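Local structure of M157 (2NYK) at residues 76-79 with 80-83; 158-161 with 162-166. The protein serves as a mouse cytomegalovirus ligand for Ly49 receptors of natural killer cells and belongs to an MHC class I-like family. The protein carries 1 engineered substitution. One frame throughout, in Å; residues are numbered along the deposited sequence.

Contact 1 (76-79 with 80-83)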
ATOM      1  N   LEU A  76      14.675  -1.246  -6.770  1.00 23.91           N
ATOM      2  CA  LEU A  76      13.929  -2.492  -6.941  1.00 25.49           C
ATOM      3  C   LEU A  76      14.576  -3.426  -7.966  1.00 26.72           C
ATOM      4  O   LEU A  76      14.593  -4.646  -7.781  1.00 26.86           O
ATOM      5  CB  LEU A  76      12.509  -2.154  -7.391  1.00 26.52           C
ATOM      6  CG  LEU A  76      11.668  -1.485  -6.297  1.00 26.45           C
ATOM      7  CD1 LEU A  76      10.414  -0.863  -6.879  1.00 27.00           C
ATOM      8  CD2 LEU A  76      11.318  -2.487  -5.222  1.00 25.86           C
ATOM      9  N   ASP A  77      15.090  -2.837  -9.048  1.00 26.36           N
ATOM     10  CA  ASP A  77      15.802  -3.571 -10.102  1.00 27.29           C
ATOM     11  C   ASP A  77      17.045  -4.253  -9.544  1.00 26.02           C
ATOM     12  O   ASP A  77      17.269  -5.420  -9.782  1.00 27.19           O
ATOM     13  CB  ASP A  77      16.180  -2.616 -11.251  1.00 28.16           C
ATOM     14  CG  ASP A  77      16.668  -3.354 -12.489  1.00 31.80           C
ATOM     15  OD1 ASP A  77      17.543  -2.815 -13.200  1.00 36.93           O
ATOM     16  OD2 ASP A  77      16.187  -4.470 -12.749  1.00 35.72           O
ATOM     17  N   ILE A  78      17.831  -3.516  -8.776  1.00 26.10           N
ATOM     18  CA  ILE A  78      19.000  -4.064  -8.106  1.00 26.18           C
ATOM     19  C   ILE A  78      18.648  -5.196  -7.124  1.00 27.23           C
ATOM     20  O   ILE A  78      19.316  -6.230  -7.115  1.00 27.73           O
ATOM     21  CB  ILE A  78      19.801  -2.966  -7.379  1.00 25.79           C
ATOM     22  CG1 ILE A  78      20.431  -1.997  -8.401  1.00 25.80           C
ATOM     23  CG2 ILE A  78      20.849  -3.600  -6.465  1.00 25.28           C
ATOM     24  CD1 ILE A  78      21.260  -0.876  -7.770  1.00 24.32           C
ATOM     25  N   GLN A  79      17.615  -4.999  -6.301  1.00 26.90           N
ATOM     26  CA  GLN A  79      17.153  -6.065  -5.403  1.00 27.48           C
ATOM     27  C   GLN A  79      16.691  -7.295  -6.191  1.00 28.22           C
ATOM     28  O   GLN A  79      17.043  -8.423  -5.851  1.00 28.93           O
ATOM     29  CB  GLN A  79      16.012  -5.564  -4.490  1.00 27.32           C
ATOM     30  CG  GLN A  79      16.411  -4.480  -3.474  1.00 24.90           C
ATOM     31  CD  GLN A  79      17.543  -4.900  -2.547  1.00 25.47           C
ATOM     32  OE1 GLN A  79      17.700  -6.077  -2.229  1.00 28.18           O
ATOM     33  NE2 GLN A  79      18.337  -3.930  -2.106  1.00 26.72           N
ATOM     34  N   LYS A  80      15.915  -7.088  -7.246  1.00 30.02           N
ATOM     35  CA  LYS A  80      15.507  -8.206  -8.079  1.00 32.81           C
ATOM     36  C   LYS A  80      16.710  -9.008  -8.596  1.00 34.26           C
ATOM     37  O   LYS A  80      16.731 -10.229  -8.458  1.00 34.76           O
ATOM     38  CB  LYS A  80      14.613  -7.755  -9.230  1.00 32.92           C
ATOM     39  CG  LYS A  80      13.754  -8.891  -9.755  1.00 36.15           C
ATOM     40  CD  LYS A  80      12.887  -8.491 -10.932  1.00 39.76           C
ATOM     41  CE  LYS A  80      13.692  -8.438 -12.207  1.00 42.71           C
ATOM     42  NZ  LYS A  80      12.822  -8.197 -13.385  1.00 45.96           N
ATOM     43  N   MET A  81      17.707  -8.328  -9.160  1.00 35.74           N
ATOM     44  CA  MET A  81      18.905  -9.009  -9.682  1.00 38.22           C
ATOM     45  C   MET A  81      19.638  -9.763  -8.583  1.00 38.63           C
ATOM     46  O   MET A  81      20.081 -10.897  -8.786  1.00 39.02           O
ATOM     47  CB  MET A  81      19.858  -8.019 -10.359  1.00 38.16           C
ATOM     48  CG  MET A  81      19.259  -7.362 -11.590  1.00 41.38           C
ATOM     49  SD  MET A  81      20.393  -6.325 -12.526  1.00 47.36           S
ATOM     50  CE  MET A  81      20.676  -4.955 -11.408  1.00 46.17           C
ATOM     51  N   ARG A  82      19.741  -9.122  -7.422  1.00 39.08           N
ATOM     52  CA  ARG A  82      20.340  -9.710  -6.235  1.00 40.11           C
ATOM     53  C   ARG A  82      19.661 -11.009  -5.815  1.00 41.04           C
ATOM     54  O   ARG A  82      20.344 -11.994  -5.511  1.00 41.04           O
ATOM     55  CB  ARG A  82      20.267  -8.714  -5.090  1.00 40.08           C
ATOM     56  CG  ARG A  82      20.841  -9.188  -3.795  1.00 40.48           C
ATOM     57  CD  ARG A  82      20.346  -8.282  -2.711  1.00 42.81           C
ATOM     58  NE  ARG A  82      20.940  -8.582  -1.423  1.00 44.63           N
ATOM     59  CZ  ARG A  82      20.382  -8.259  -0.260  1.00 46.23           C
ATOM     60  NH1 ARG A  82      19.210  -7.620  -0.232  1.00 45.60           N
ATOM     61  NH2 ARG A  82      20.999  -8.580   0.874  1.00 46.97           N
ATOM     62  N   LEU A  83      18.327 -10.999  -5.786  1.00 42.15           N
ATOM     63  CA  LEU A  83      17.548 -12.179  -5.401  1.00 43.63           C
ATOM     64  C   LEU A  83      17.669 -13.307  -6.426  1.00 44.92           C
ATOM     65  O   LEU A  83      17.764 -14.468  -6.044  1.00 45.16           O
ATOM     66  CB  LEU A  83      16.073 -11.840  -5.170  1.00 42.78           C
ATOM     67  CG  LEU A  83      15.609 -10.807  -4.133  1.00 43.13           C
ATOM     68  CD1 LEU A  83      14.142 -11.041  -3.856  1.00 42.23           C
ATOM     69  CD2 LEU A  83      16.421 -10.826  -2.830  1.00 41.34           C
TER
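The amide N of Lys-80 donates to the carbonyl O of Leu-76 at 2.8 Å, the shortest polar bond in two turns of regular alpha helix. Three more i to i+4 bonds continue the ladder, as far as Leu-83 N to Gln-79 O at 2.9 Å. One further bond joins side chains three residues apart: NH1 of Arg-82 reaches OE1 of Gln-79 at 2.9 Å. The donor lies in the amide plane and uses a lone pair of OE1, while the oxygen meets the guanidinium at its edge, close to that group's plane. Because the amide and guanidinium planes stand 80° apart, the two groups meet almost at right angles rather than stacking. A bend at chi2 (-57°) swings CD of Gln-79 round so that OE1 points on toward Arg-82, which runs alongside, extended from CG to NE. Glutamine suits this buried place because its neutral amide can accept a hydrogen bond from the guanidinium without bringing in a second charge. On the exposed face Met-81 folds back at its thioether: CE comes 4.2 Å from Ile-78 CG1, and CG lies 3.3 Å from Asp-77 O. The flexible methionine chain thereby follows the helix surface. Leu-76 and Leu-83 turn their branched chains to the sheet, Leu-76 meeting Phe-25, Val-27, Arg-37 and Ile-39, and Leu-83 meeting Ile-97 and Val-99. The side chain of Lys-80 touches Val-27 and Val-29, and Gln-79 and Arg-82 both touch Tyr-101, so helix 71-90 rests across strands 35-41, 21-30 and 96-106.

Contact 2 (158-161 with 162-166)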
ATOM      1  N   ARG A 158      16.158  13.088   0.203  1.00 25.47           N
ATOM      2  CA  ARG A 158      15.610  14.371  -0.290  1.00 26.43           C
ATOM      3  C   ARG A 158      14.837  14.230  -1.602  1.00 26.03           C
ATOM      4  O   ARG A 158      13.743  14.767  -1.741  1.00 25.50           O
ATOM      5  CB  ARG A 158      16.711  15.417  -0.496  1.00 27.35           C
ATOM      6  CG  ARG A 158      17.360  15.938   0.776  1.00 31.02           C
ATOM      7  CD  ARG A 158      18.542  16.878   0.414  1.00 35.97           C
ATOM      8  NE  ARG A 158      19.150  17.531   1.579  1.00 37.90           N
ATOM      9  CZ  ARG A 158      19.990  16.935   2.429  1.00 40.57           C
ATOM     10  NH1 ARG A 158      20.313  15.653   2.255  1.00 38.68           N
ATOM     11  NH2 ARG A 158      20.508  17.625   3.455  1.00 39.87           N
ATOM     12  N   GLU A 159      15.425  13.514  -2.569  1.00 25.64           N
ATOM     13  CA  GLU A 159      14.786  13.324  -3.856  1.00 26.32           C
ATOM     14  C   GLU A 159      13.469  12.540  -3.713  1.00 24.61           C
ATOM     15  O   GLU A 159      12.459  12.915  -4.306  1.00 23.17           O
ATOM     16  CB  GLU A 159      15.731  12.617  -4.843  1.00 27.31           C
ATOM     17  CG  GLU A 159      15.256  12.720  -6.267  1.00 34.32           C
ATOM     18  CD  GLU A 159      16.087  11.913  -7.246  1.00 41.41           C
ATOM     19  OE1 GLU A 159      17.291  11.636  -6.972  1.00 44.52           O
ATOM     20  OE2 GLU A 159      15.526  11.572  -8.312  1.00 44.59           O
ATOM     21  N   ILE A 160      13.503  11.443  -2.950  1.00 23.06           N
ATOM     22  CA  ILE A 160      12.308  10.598  -2.744  1.00 22.70           C
ATOM     23  C   ILE A 160      11.164  11.372  -2.095  1.00 22.49           C
ATOM     24  O   ILE A 160      10.038  11.360  -2.591  1.00 22.10           O
ATOM     25  CB  ILE A 160      12.647   9.317  -1.942  1.00 21.77           C
ATOM     26  CG1 ILE A 160      13.705   8.463  -2.697  1.00 23.73           C
ATOM     27  CG2 ILE A 160      11.398   8.481  -1.741  1.00 23.42           C
ATOM     28  CD1 ILE A 160      14.379   7.354  -1.822  1.00 19.81           C
ATOM     29  N   LYS A 161      11.454  12.048  -0.986  1.00 22.69           N
ATOM     30  CA  LYS A 161      10.467  12.879  -0.294  1.00 22.83           C
ATOM     31  C   LYS A 161       9.912  13.965  -1.201  1.00 23.35           C
ATOM     32  O   LYS A 161       8.702  14.168  -1.263  1.00 22.45           O
ATOM     33  CB  LYS A 161      11.079  13.490   0.972  1.00 22.23           C
ATOM     34  CG  LYS A 161      11.469  12.459   2.044  1.00 22.89           C
ATOM     35  CD  LYS A 161      11.715  13.109   3.412  1.00 22.13           C
ATOM     36  CE  LYS A 161      10.406  13.305   4.196  1.00 22.05           C
ATOM     37  NZ  LYS A 161      10.676  14.109   5.434  1.00 20.69           N
ATOM     38  N   ASN A 162      10.790  14.619  -1.955  1.00 24.33           N
ATOM     39  CA  ASN A 162      10.360  15.660  -2.900  1.00 25.77           C
ATOM     40  C   ASN A 162       9.404  15.104  -3.959  1.00 25.51           C
ATOM     41  O   ASN A 162       8.383  15.706  -4.274  1.00 25.18           O
ATOM     42  CB  ASN A 162      11.565  16.350  -3.549  1.00 25.33           C
ATOM     43  CG  ASN A 162      11.160  17.353  -4.629  1.00 28.27           C
ATOM     44  OD1 ASN A 162      11.185  17.035  -5.819  1.00 28.65           O
ATOM     45  ND2 ASN A 162      10.784  18.562  -4.215  1.00 24.86           N
ATOM     46  N   ARG A 163       9.742  13.926  -4.468  1.00 26.52           N
ATOM     47  CA  ARG A 163       8.940  13.233  -5.485  1.00 26.52           C
ATOM     48  C   ARG A 163       7.587  12.737  -4.974  1.00 26.48           C
ATOM     49  O   ARG A 163       6.589  12.780  -5.712  1.00 27.59           O
ATOM     50  CB  ARG A 163       9.725  12.043  -6.051  1.00 26.75           C
ATOM     51  CG  ARG A 163      10.751  12.418  -7.052  1.00 29.26           C
ATOM     52  CD  ARG A 163      11.801  11.298  -7.286  1.00 33.06           C
ATOM     53  NE  ARG A 163      11.217  10.043  -7.753  1.00 32.81           N
ATOM     54  CZ  ARG A 163      10.436   9.928  -8.822  1.00 37.29           C
ATOM     55  NH1 ARG A 163      10.124  10.997  -9.550  1.00 38.13           N
ATOM     56  NH2 ARG A 163       9.958   8.740  -9.170  1.00 38.58           N
ATOM     57  N   TRP A 164       7.544  12.283  -3.720  1.00 25.13           N
ATOM     58  CA  TRP A 164       6.358  11.597  -3.182  1.00 25.85           C
ATOM     59  C   TRP A 164       5.484  12.358  -2.199  1.00 26.07           C
ATOM     60  O   TRP A 164       4.332  11.978  -1.992  1.00 26.23           O
ATOM     61  CB  TRP A 164       6.769  10.261  -2.548  1.00 24.79           C
ATOM     62  CG  TRP A 164       7.168   9.270  -3.619  1.00 25.27           C
ATOM     63  CD1 TRP A 164       8.407   9.109  -4.192  1.00 22.17           C
ATOM     64  CD2 TRP A 164       6.312   8.314  -4.231  1.00 23.11           C
ATOM     65  NE1 TRP A 164       8.362   8.107  -5.131  1.00 22.33           N
ATOM     66  CE2 TRP A 164       7.078   7.611  -5.177  1.00 24.49           C
ATOM     67  CE3 TRP A 164       4.958   7.982  -4.066  1.00 25.78           C
ATOM     68  CZ2 TRP A 164       6.534   6.579  -5.957  1.00 25.20           C
ATOM     69  CZ3 TRP A 164       4.420   6.986  -4.854  1.00 24.93           C
ATOM     70  CH2 TRP A 164       5.203   6.297  -5.784  1.00 23.69           C
ATOM     71  N   ARG A 165       6.013  13.406  -1.576  1.00 26.32           N
ATOM     72  CA  ARG A 165       5.267  14.110  -0.543  1.00 27.17           C
ATOM     73  C   ARG A 165       3.822  14.442  -0.939  1.00 27.61           C
ATOM     74  O   ARG A 165       2.904  14.099  -0.230  1.00 28.60           O
ATOM     75  CB  ARG A 165       5.982  15.390  -0.105  1.00 26.79           C
ATOM     76  CG  ARG A 165       5.118  16.220   0.802  1.00 26.16           C
ATOM     77  CD  ARG A 165       5.904  17.315   1.509  1.00 26.80           C
ATOM     78  NE  ARG A 165       6.443  18.324   0.601  1.00 29.03           N
ATOM     79  CZ  ARG A 165       5.739  19.317   0.049  1.00 31.93           C
ATOM     80  NH1 ARG A 165       4.442  19.436   0.288  1.00 30.85           N
ATOM     81  NH2 ARG A 165       6.349  20.209  -0.732  1.00 32.38           N
ATOM     82  N   SER A 166       3.643  15.132  -2.060  1.00 28.23           N
ATOM     83  CA  SER A 166       2.316  15.527  -2.514  1.00 29.51           C
ATOM     84  C   SER A 166       1.391  14.310  -2.693  1.00 27.98           C
ATOM     85  O   SER A 166       0.240  14.348  -2.302  1.00 28.31           O
ATOM     86  CB  SER A 166       2.435  16.305  -3.827  1.00 30.02           C
ATOM     87  OG  SER A 166       1.152  16.574  -4.368  1.00 36.58           O
TER
HETATM   88  O   HOH W   1      12.658  15.175  -6.940  1.00 47.57           O
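Ile-160 and Trp-164, one helical turn apart, meet at a slant, the methyl CG2 of Ile-160 lying 3.9 Å from CD1 of the Trp-164 indole. The same carbon of the ring comes 3.2 Å from the Ile-160 carbonyl O, which lies at the ring's edge and near its plane. That oxygen also accepts the Trp-164 amide N at 2.9 Å, while a weak second bond leads from this N to Lys-161 O. The Trp-164 backbone is less regular than its neighbours (phi -106°), in keeping with this divided bonding. A large indole suits the buried side, where it packs against Phe-21, Met-23 and Val-47 and still offers NE1 to Glu-72. Glu-159 and Arg-163 instead run alongside each other in the same direction, touching through their alkyl parts, with CG of Glu-159 3.9 Å from CD of Arg-163. Their charged planes are 69° apart, and Glu-159 OE2 stays 4.6 Å from Arg-163 NE, so the pair is at most a loose electrostatic attraction. A bend at chi3 (59°) goes with Arg-163 turning its NE to Glu-72, its salt-bridge partner. On the exposed flank a water donates to Asn-162 OD1 at 2.6 Å and, weakly, to Glu-159 O, while Asn-162 ND2 is held by Asp-16. Lys-161 is buried, its ammonium satisfied by the carbonyls of Asp-16, Phe-19 and Gly-107. A helix with apolar chains on strand 21-30 and polar ones binding adjoining helices and loops is consistent with the helix-on-sheet platform of the MHC class I-like fold.

Contact 1 and contact 2 lie on two different helices, 71-90 and 157-173, both packed against the seven-stranded antiparallel sheet. Their centres are 22 Å apart and their nearest atoms about 8 Å, so they do not touch. Two features join them indirectly. Strand 21-30 underlies both, meeting side chains of contact 2 and, further along, side chains of contact 1. Glu-72, one turn before Leu-76 on the helix of contact 1, takes both Arg-163 NE and Trp-164 NE1 on its single oxygen OE2 and so links helix 71-90 to helix 157-173. Both contacts thus belong to the platform, as expected of an MHC class I-like protein.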